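Local atomic coordinates of extracellular solute-binding protein family 1 (Pseudothermotoga lettingae, PDB entry 5CI5), a protein that probably delivers sugars to an ABC transporter as its extracellular solute-binding component, and is seen here holding alpha-D-tagatose. Residues Gly186-His191 with Gln382-Val387; Leu194-Phe199 with Leu223-Phe228. All coordinates share one frame; numbering follows the deposited sequence.

Overall arrangement
Helix 190-202 serves both contacts of this solute-binding protein. In interaction 1 its first turn and the loop before it rest on helix 376-391; in interaction 2 its middle crosses helix 220-234. Their centres are about 11 Å apart, and the two contacts touch: Tyr196 CE2 lies 3.7 Å from CE of selenomethionine Met386, and Tyr196 CD2 is 3.7 Å from Ile383 CG2. The start of the shared helix gives Glu190 and Leu194 to the tagatose pocket. Glu190 of interaction 1 has its side chain about 4 Å from the bound tagatose at nearest atoms, and Leu194 touches the ligand too, whereas the side chain of Tyr196 is already about 13 Å away.

Interaction 1: Gly186-His191 with Gln382-Val387; sequences GTKTEH and QIQTMV
The amide of Gln384 lies against the backbone of Lys188 and Thr189, with Thr189 O above one of its faces, 3.3 Å from CD. Its NE2 in turn stands over the face of the Lys188-Thr189 peptide, 3.0 Å from Lys188 C, too steeply placed to bond Lys188 O directly; a water bridges the two, accepting from NE2 and donating to Lys188 O at 2.8 Å. The Glu190 carboxylate is turned 89° to this amide. Here helix 376-391 packs against an inverse gamma turn centred on Lys188, which leads to Glu190, a residue of the tagatose pocket.

Gln384 reaches the turn because CG stands anti to the carbonyl carbon (chi1 -67°) and the chain then runs extended. Ser380 OG lies within hydrogen-bonding reach of both Gln384 OE1 and Glu190 OE1; its one hydrogen probably serves one of them at a time. Glu190 is further fixed through OE2 by Arg370 and Tyr376. Were an alanine here in place of Gln384, the bridging water and Ser380 would probably each lose a partner and the turn its amide cover.

Lys188 folds back, bent at chi2, chi3 and chi4, and lays CE 3.6 Å from Gln384 CB. Its ammonium forms a salt bridge with Glu381, and NZ adds a weak bond to Thr385 OG1 at 3.3 Å; that hydroxyl is also hydrogen-bonded to Glu381 O, one turn back. Ahead of the turn, Gly186 CA rests 4.4 Å from Val387 CG1. Within the loop the Thr189 hydroxyl ties two neighbours together: OG1 lies 2.7 Å from Thr187 OG1 and 2.7 Å from His191 ND1.

Interaction 2: Leu194-Phe199 with Leu223-Phe228; sequences LGYMMF and LKALKF
Tyr196 OH hydrogen-bonds the carbonyl oxygen of Gly222, just ahead of 223-228, and thereby pins the Tyr196 ring alongside the second helix. With CG anti to the backbone N (chi1 177°), the ring reaches across and brings its CE1 edge to the backbone of Leu226: Leu226 N lies near the ring plane, 3.6 Å from Tyr196 CE1, and Leu226 CB is 3.8 Å from the same carbon. That backbone contact is packing, since no hydrogen bond joins the two segments themselves.

The segment axes approach to 9.0 Å with their N-to-C directions 125° apart. At Ala225 the backbones come close locally, with Phe199 CA and Ala225 CA only 5.1 Å from each other. Ala225 points its methyl at the first helix, where CB meets Phe199 O at 3.5 Å and Phe199 CB at 3.9 Å.

Farther along, the two phenylalanines extend the apolar seam. Phe228 CD2 comes in at the edge of the Phe199 ring, near its plane, 3.5 Å from Phe199 CE2. The ring planes make 50° and the centroids lie 5.8 Å apart.

Trp162, which begins helix 162-172, touches both phenylalanine rings, and Tyr229 meets Phe199 edge-to-face. On the Tyr196-Leu226 side two more helices pack against the crossing of 190-202 with 220-234: helix 376-391 sets Ile383 and Met386 on Tyr196 and Met386 on Leu226 as well, while helix 397-413 brings Ile401 to Tyr196 and Pro397 to Leu226.

Interaction 1: Gly186-His191 with Gln382-Val387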
ATOM      1  N   GLY A 186       7.826  -8.894   8.310  1.00  6.81           N
ATOM      2  CA  GLY A 186       7.632 -10.333   8.367  1.00  8.68           C
ATOM      3  C   GLY A 186       6.421 -10.789   9.151  1.00  8.79           C
ATOM      4  O   GLY A 186       6.357 -11.930   9.605  1.00 10.88           O
ATOM      5  N   THR A 187       5.460  -9.890   9.309  1.00  9.54           N
ATOM      6  CA  THR A 187       4.177 -10.157   9.954  1.00  7.73           C
ATOM      7  C   THR A 187       3.210 -10.882   9.008  1.00 10.67           C
ATOM      8  O   THR A 187       3.413 -10.916   7.789  1.00  9.32           O
ATOM      9  CB  THR A 187       3.551  -8.816  10.402  1.00  9.54           C
ATOM     10  OG1 THR A 187       3.641  -7.880   9.307  1.00 10.19           O
ATOM     11  CG2 THR A 187       4.303  -8.233  11.597  1.00 12.67           C
ATOM     12  N   LYS A 188       2.137 -11.447   9.567  1.00  9.49           N
ATOM     13  CA  LYS A 188       1.082 -12.019   8.728  1.00 10.39           C
ATOM     14  C   LYS A 188       0.121 -10.922   8.254  1.00 11.35           C
ATOM     15  O   LYS A 188      -1.080 -10.904   8.569  1.00 12.14           O
ATOM     16  CB  LYS A 188       0.335 -13.114   9.477  1.00 14.05           C
ATOM     17  CG  LYS A 188       1.172 -14.373   9.741  1.00 18.62           C
ATOM     18  CD  LYS A 188       1.654 -15.044   8.431  1.00 18.43           C
ATOM     19  CE  LYS A 188       0.523 -15.465   7.501  1.00 17.24           C
ATOM     20  NZ  LYS A 188      -0.291 -16.583   8.054  1.00 21.95           N
ATOM     21  N   THR A 189       0.690  -9.999   7.491  1.00  9.26           N
ATOM     22  CA  THR A 189      -0.022  -8.858   6.941  1.00  7.58           C
ATOM     23  C   THR A 189       0.478  -8.621   5.507  1.00  8.29           C
ATOM     24  O   THR A 189       1.535  -9.134   5.094  1.00  8.77           O
ATOM     25  CB  THR A 189       0.194  -7.574   7.762  1.00 11.41           C
ATOM     26  OG1 THR A 189       1.580  -7.215   7.667  1.00  9.00           O
ATOM     27  CG2 THR A 189      -0.227  -7.716   9.235  1.00 11.47           C
ATOM     28  N   GLU A 190      -0.292  -7.837   4.751  1.00  7.62           N
ATOM     29  CA  GLU A 190       0.010  -7.559   3.362  1.00  7.79           C
ATOM     30  C   GLU A 190       1.386  -6.927   3.194  1.00  8.57           C
ATOM     31  O   GLU A 190       1.981  -7.090   2.148  1.00  7.58           O
ATOM     32  CB  GLU A 190      -1.068  -6.638   2.784  1.00  8.32           C
ATOM     33  CG  GLU A 190      -0.940  -6.322   1.320  1.00  9.89           C
ATOM     34  CD  GLU A 190      -1.205  -7.483   0.396  1.00 10.68           C
ATOM     35  OE1 GLU A 190      -1.628  -8.560   0.862  1.00  9.16           O
ATOM     36  OE2 GLU A 190      -0.974  -7.315  -0.808  1.00 10.56           O
ATOM     37  N   HIS A 191       1.869  -6.194   4.204  1.00  7.51           N
ATOM     38  CA  HIS A 191       3.181  -5.543   4.104  1.00  6.79           C
ATOM     39  C   HIS A 191       4.266  -6.570   3.748  1.00  7.43           C
ATOM     40  O   HIS A 191       5.227  -6.278   3.031  1.00  7.59           O
ATOM     41  CB  HIS A 191       3.621  -4.851   5.408  1.00  7.81           C
ATOM     42  CG  HIS A 191       2.575  -4.026   6.091  1.00  7.44           C
ATOM     43  ND1 HIS A 191       1.627  -4.576   6.928  1.00  8.86           N
ATOM     44  CD2 HIS A 191       2.386  -2.685   6.142  1.00  6.73           C
ATOM     45  CE1 HIS A 191       0.880  -3.611   7.437  1.00 11.78           C
ATOM     46  NE2 HIS A 191       1.317  -2.452   6.969  1.00  8.54           N
ATOM     47  N   GLN A 382      -0.207 -16.977   1.164  1.00  9.16           N
ATOM     48  CA  GLN A 382       0.883 -17.931   0.942  1.00 10.12           C
ATOM     49  C   GLN A 382       2.270 -17.284   0.996  1.00  8.91           C
ATOM     50  O   GLN A 382       3.230 -17.884   1.497  1.00 10.23           O
ATOM     51  CB  GLN A 382       0.703 -18.645  -0.392  1.00 10.76           C
ATOM     52  CG  GLN A 382      -0.538 -19.513  -0.425  1.00 12.62           C
ATOM     53  CD  GLN A 382      -0.444 -20.629   0.601  1.00 13.78           C
ATOM     54  OE1 GLN A 382       0.621 -21.232   0.780  1.00 17.98           O
ATOM     55  NE2 GLN A 382      -1.514 -20.855   1.315  1.00 21.98           N
ATOM     56  N   ILE A 383       2.364 -16.057   0.491  1.00  9.47           N
ATOM     57  CA  ILE A 383       3.625 -15.335   0.471  1.00  8.27           C
ATOM     58  C   ILE A 383       3.991 -14.949   1.920  1.00  6.65           C
ATOM     59  O   ILE A 383       5.140 -15.102   2.358  1.00  8.89           O
ATOM     60  CB  ILE A 383       3.547 -14.080  -0.434  1.00  9.32           C
ATOM     61  CG1 ILE A 383       3.223 -14.477  -1.885  1.00  8.91           C
ATOM     62  CG2 ILE A 383       4.838 -13.288  -0.346  1.00  8.37           C
ATOM     63  CD1 ILE A 383       4.261 -15.383  -2.528  1.00 10.67           C
ATOM     64  N   GLN A 384       3.004 -14.472   2.684  1.00  8.56           N
ATOM     65  CA  GLN A 384       3.227 -14.123   4.086  1.00  9.09           C
ATOM     66  C   GLN A 384       3.773 -15.336   4.861  1.00 10.09           C
ATOM     67  O   GLN A 384       4.751 -15.232   5.611  1.00 10.27           O
ATOM     68  CB  GLN A 384       1.930 -13.625   4.728  1.00 11.46           C
ATOM     69  CG  GLN A 384       1.447 -12.290   4.144  1.00  9.84           C
ATOM     70  CD  GLN A 384       0.002 -11.986   4.486  1.00 11.10           C
ATOM     71  OE1 GLN A 384      -0.753 -11.442   3.664  1.00 14.48           O
ATOM     72  NE2 GLN A 384      -0.409 -12.393   5.666  1.00  8.95           N
ATOM     73  N   THR A 385       3.116 -16.480   4.694  1.00  9.66           N
ATOM     74  CA  THR A 385       3.509 -17.688   5.398  1.00  9.56           C
ATOM     75  C   THR A 385       4.925 -18.140   4.997  1.00 11.00           C
ATOM     76  O   THR A 385       5.738 -18.499   5.838  1.00 11.64           O
ATOM     77  CB  THR A 385       2.477 -18.804   5.139  1.00 10.10           C
ATOM     78  OG1 THR A 385       1.212 -18.412   5.696  1.00 13.74           O
ATOM     79  CG2 THR A 385       2.932 -20.142   5.759  1.00 11.97           C
HETATM   80  N   MSE A 386       5.212 -18.069   3.707  1.00 10.02           N
HETATM   81  CA  MSE A 386       6.525 -18.386   3.163  1.00 10.11           C
HETATM   82  C   MSE A 386       7.615 -17.597   3.902  1.00 13.04           C
HETATM   83  O   MSE A 386       8.589 -18.171   4.443  1.00 11.33           O
HETATM   84  CB  MSE A 386       6.535 -18.074   1.668  1.00 10.20           C
HETATM   85  CG  MSE A 386       7.832 -18.372   0.990  1.00  9.95           C
HETATM   86 SE   MSE A 386       7.842 -17.711  -0.811  0.63 11.58          SE
HETATM   87  CE  MSE A 386       7.816 -15.809  -0.424  1.00 12.05           C
ATOM     88  N   VAL A 387       7.445 -16.276   3.952  1.00  8.15           N
ATOM     89  CA  VAL A 387       8.440 -15.425   4.582  1.00  9.24           C
ATOM     90  C   VAL A 387       8.550 -15.755   6.066  1.00  9.62           C
ATOM     91  O   VAL A 387       9.670 -15.884   6.604  1.00 10.40           O
ATOM     92  CB  VAL A 387       8.096 -13.943   4.382  1.00 10.52           C
ATOM     93  CG1 VAL A 387       9.015 -13.041   5.211  1.00  8.55           C
ATOM     94  CG2 VAL A 387       8.189 -13.593   2.912  1.00 10.91           C
TER
HETATM   95  O   HOH W   1      -2.703 -12.061   6.664  1.00 11.32           O

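Interaction 2: Leu194-Phe199 with Leu223-Phe228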
ATOM      1  N   LEU A 194       4.100  -7.452   0.135  1.00  6.66           N
ATOM      2  CA  LEU A 194       4.596  -6.327  -0.634  1.00  6.80           C
ATOM      3  C   LEU A 194       6.102  -6.232  -0.552  1.00  7.82           C
ATOM      4  O   LEU A 194       6.763  -5.938  -1.557  1.00  7.50           O
ATOM      5  CB  LEU A 194       3.933  -5.024  -0.158  1.00  5.20           C
ATOM      6  CG  LEU A 194       2.448  -4.884  -0.499  1.00  5.53           C
ATOM      7  CD1 LEU A 194       1.806  -3.844   0.387  1.00  8.76           C
ATOM      8  CD2 LEU A 194       2.265  -4.545  -1.961  1.00 10.62           C
ATOM      9  N   GLY A 195       6.660  -6.486   0.629  1.00  6.48           N
ATOM     10  CA  GLY A 195       8.111  -6.495   0.801  1.00  8.17           C
ATOM     11  C   GLY A 195       8.751  -7.552  -0.085  1.00  7.77           C
ATOM     12  O   GLY A 195       9.695  -7.287  -0.830  1.00  7.43           O
ATOM     13  N   TYR A 196       8.243  -8.775  -0.015  1.00  8.69           N
ATOM     14  CA  TYR A 196       8.782  -9.809  -0.859  1.00  5.92           C
ATOM     15  C   TYR A 196       8.666  -9.448  -2.354  1.00  7.43           C
ATOM     16  O   TYR A 196       9.621  -9.628  -3.121  1.00  7.72           O
ATOM     17  CB  TYR A 196       8.102 -11.157  -0.581  1.00  7.67           C
ATOM     18  CG  TYR A 196       8.623 -12.202  -1.532  1.00  6.03           C
ATOM     19  CD1 TYR A 196       9.956 -12.636  -1.452  1.00  7.81           C
ATOM     20  CD2 TYR A 196       7.829 -12.709  -2.524  1.00  5.07           C
ATOM     21  CE1 TYR A 196      10.459 -13.552  -2.353  1.00  8.84           C
ATOM     22  CE2 TYR A 196       8.322 -13.636  -3.421  1.00  8.07           C
ATOM     23  CZ  TYR A 196       9.628 -14.048  -3.318  1.00  7.39           C
ATOM     24  OH  TYR A 196      10.117 -14.970  -4.235  1.00 11.04           O
HETATM   25  N   MSE A 197       7.510  -8.933  -2.772  1.00  5.89           N
HETATM   26  CA  MSE A 197       7.316  -8.517  -4.159  1.00  9.72           C
HETATM   27  C   MSE A 197       8.319  -7.459  -4.581  1.00  7.23           C
HETATM   28  O   MSE A 197       8.843  -7.533  -5.695  1.00  8.39           O
HETATM   29  CB  MSE A 197       5.896  -7.989  -4.393  1.00  8.42           C
HETATM   30  CG  MSE A 197       4.859  -9.075  -4.426  1.00  7.20           C
HETATM   31 SE   MSE A 197       3.053  -8.363  -4.707  0.76 11.20          SE
HETATM   32  CE  MSE A 197       3.298  -7.712  -6.552  1.00 11.12           C
HETATM   33  N   MSE A 198       8.576  -6.472  -3.723  1.00  5.93           N
HETATM   34  CA  MSE A 198       9.593  -5.454  -4.034  1.00  5.22           C
HETATM   35  C   MSE A 198      10.935  -6.109  -4.359  1.00  7.55           C
HETATM   36  O   MSE A 198      11.572  -5.743  -5.347  1.00  9.19           O
HETATM   37  CB  MSE A 198       9.740  -4.450  -2.877  1.00  6.96           C
HETATM   38  CG  MSE A 198       8.560  -3.548  -2.728  1.00  6.19           C
HETATM   39 SE   MSE A 198       8.555  -2.181  -4.120  0.74 11.32          SE
HETATM   40  CE  MSE A 198      10.000  -1.083  -3.428  1.00 10.07           C
ATOM     41  N   PHE A 199      11.349  -7.089  -3.551  1.00  7.77           N
ATOM     42  CA  PHE A 199      12.627  -7.758  -3.787  1.00  7.63           C
ATOM     43  C   PHE A 199      12.575  -8.732  -4.988  1.00  5.97           C
ATOM     44  O   PHE A 199      13.542  -8.840  -5.746  1.00  9.66           O
ATOM     45  CB  PHE A 199      13.065  -8.482  -2.513  1.00  7.27           C
ATOM     46  CG  PHE A 199      13.661  -7.555  -1.464  1.00  5.26           C
ATOM     47  CD1 PHE A 199      12.925  -6.525  -0.909  1.00  5.63           C
ATOM     48  CD2 PHE A 199      14.973  -7.714  -1.058  1.00  8.15           C
ATOM     49  CE1 PHE A 199      13.497  -5.689   0.052  1.00  4.91           C
ATOM     50  CE2 PHE A 199      15.545  -6.882  -0.126  1.00  7.65           C
ATOM     51  CZ  PHE A 199      14.804  -5.854   0.424  1.00  5.96           C
ATOM     52  N   LEU A 223      14.064 -17.052  -5.490  1.00  8.80           N
ATOM     53  CA  LEU A 223      14.825 -17.601  -4.372  1.00  8.98           C
ATOM     54  C   LEU A 223      15.844 -16.579  -3.866  1.00  9.49           C
ATOM     55  O   LEU A 223      15.989 -16.373  -2.662  1.00 10.17           O
ATOM     56  CB  LEU A 223      15.535 -18.893  -4.794  1.00  7.25           C
ATOM     57  CG  LEU A 223      16.386 -19.517  -3.688  1.00 11.67           C
ATOM     58  CD1 LEU A 223      15.490 -20.086  -2.578  1.00  9.37           C
ATOM     59  CD2 LEU A 223      17.301 -20.625  -4.233  1.00 12.48           C
ATOM     60  N   LYS A 224      16.552 -15.937  -4.799  1.00  9.47           N
ATOM     61  CA  LYS A 224      17.521 -14.915  -4.466  1.00  8.88           C
ATOM     62  C   LYS A 224      16.841 -13.800  -3.647  1.00  7.97           C
ATOM     63  O   LYS A 224      17.367 -13.352  -2.625  1.00  9.49           O
ATOM     64  CB  LYS A 224      18.159 -14.349  -5.738  1.00  8.56           C
ATOM     65  CG  LYS A 224      19.310 -13.417  -5.478  1.00 12.76           C
ATOM     66  CD  LYS A 224      19.855 -12.827  -6.747  1.00 14.07           C
ATOM     67  CE  LYS A 224      21.041 -11.932  -6.464  1.00 24.78           C
ATOM     68  NZ  LYS A 224      21.552 -11.356  -7.735  1.00 25.44           N
ATOM     69  N   ALA A 225      15.672 -13.363  -4.110  1.00  6.62           N
ATOM     70  CA  ALA A 225      14.889 -12.334  -3.404  1.00  6.15           C
ATOM     71  C   ALA A 225      14.484 -12.798  -2.017  1.00  8.26           C
ATOM     72  O   ALA A 225      14.609 -12.057  -1.055  1.00  8.51           O
ATOM     73  CB  ALA A 225      13.648 -11.976  -4.222  1.00  9.38           C
ATOM     74  N   LEU A 226      13.995 -14.026  -1.905  1.00  7.81           N
ATOM     75  CA  LEU A 226      13.593 -14.556  -0.609  1.00  7.16           C
ATOM     76  C   LEU A 226      14.771 -14.623   0.375  1.00 11.19           C
ATOM     77  O   LEU A 226      14.642 -14.250   1.538  1.00 10.58           O
ATOM     78  CB  LEU A 226      12.955 -15.946  -0.763  1.00  7.51           C
ATOM     79  CG  LEU A 226      12.507 -16.605   0.537  1.00  8.25           C
ATOM     80  CD1 LEU A 226      11.547 -15.731   1.356  1.00 10.49           C
ATOM     81  CD2 LEU A 226      11.870 -17.972   0.264  1.00 11.30           C
ATOM     82  N   LYS A 227      15.907 -15.102  -0.104  1.00 10.01           N
ATOM     83  CA  LYS A 227      17.098 -15.212   0.744  1.00  8.83           C
ATOM     84  C   LYS A 227      17.604 -13.837   1.191  1.00  6.61           C
ATOM     85  O   LYS A 227      17.891 -13.647   2.369  1.00  9.46           O
ATOM     86  CB  LYS A 227      18.204 -15.972   0.010  1.00  8.84           C
ATOM     87  CG  LYS A 227      17.914 -17.437  -0.075  1.00 11.57           C
ATOM     88  CD  LYS A 227      19.090 -18.258  -0.604  1.00 13.00           C
ATOM     89  CE  LYS A 227      18.728 -19.736  -0.523  1.00 14.59           C
ATOM     90  NZ  LYS A 227      19.880 -20.621  -0.827  1.00 20.36           N
ATOM     91  N   PHE A 228      17.623 -12.843   0.311  1.00  8.25           N
ATOM     92  CA  PHE A 228      18.156 -11.545   0.705  1.00  9.66           C
ATOM     93  C   PHE A 228      17.207 -10.826   1.643  1.00 10.28           C
ATOM     94  O   PHE A 228      17.636 -10.303   2.657  1.00  8.80           O
ATOM     95  CB  PHE A 228      18.454 -10.674  -0.517  1.00  9.95           C
ATOM     96  CG  PHE A 228      19.148  -9.378  -0.189  1.00  8.46           C
ATOM     97  CD1 PHE A 228      20.213  -9.340   0.705  1.00 10.53           C
ATOM     98  CD2 PHE A 228      18.729  -8.199  -0.758  1.00  7.23           C
ATOM     99  CE1 PHE A 228      20.862  -8.133   0.989  1.00 11.62           C
ATOM    100  CE2 PHE A 228      19.381  -6.998  -0.485  1.00  7.61           C
ATOM    101  CZ  PHE A 228      20.436  -6.964   0.397  1.00  8.95           C
TER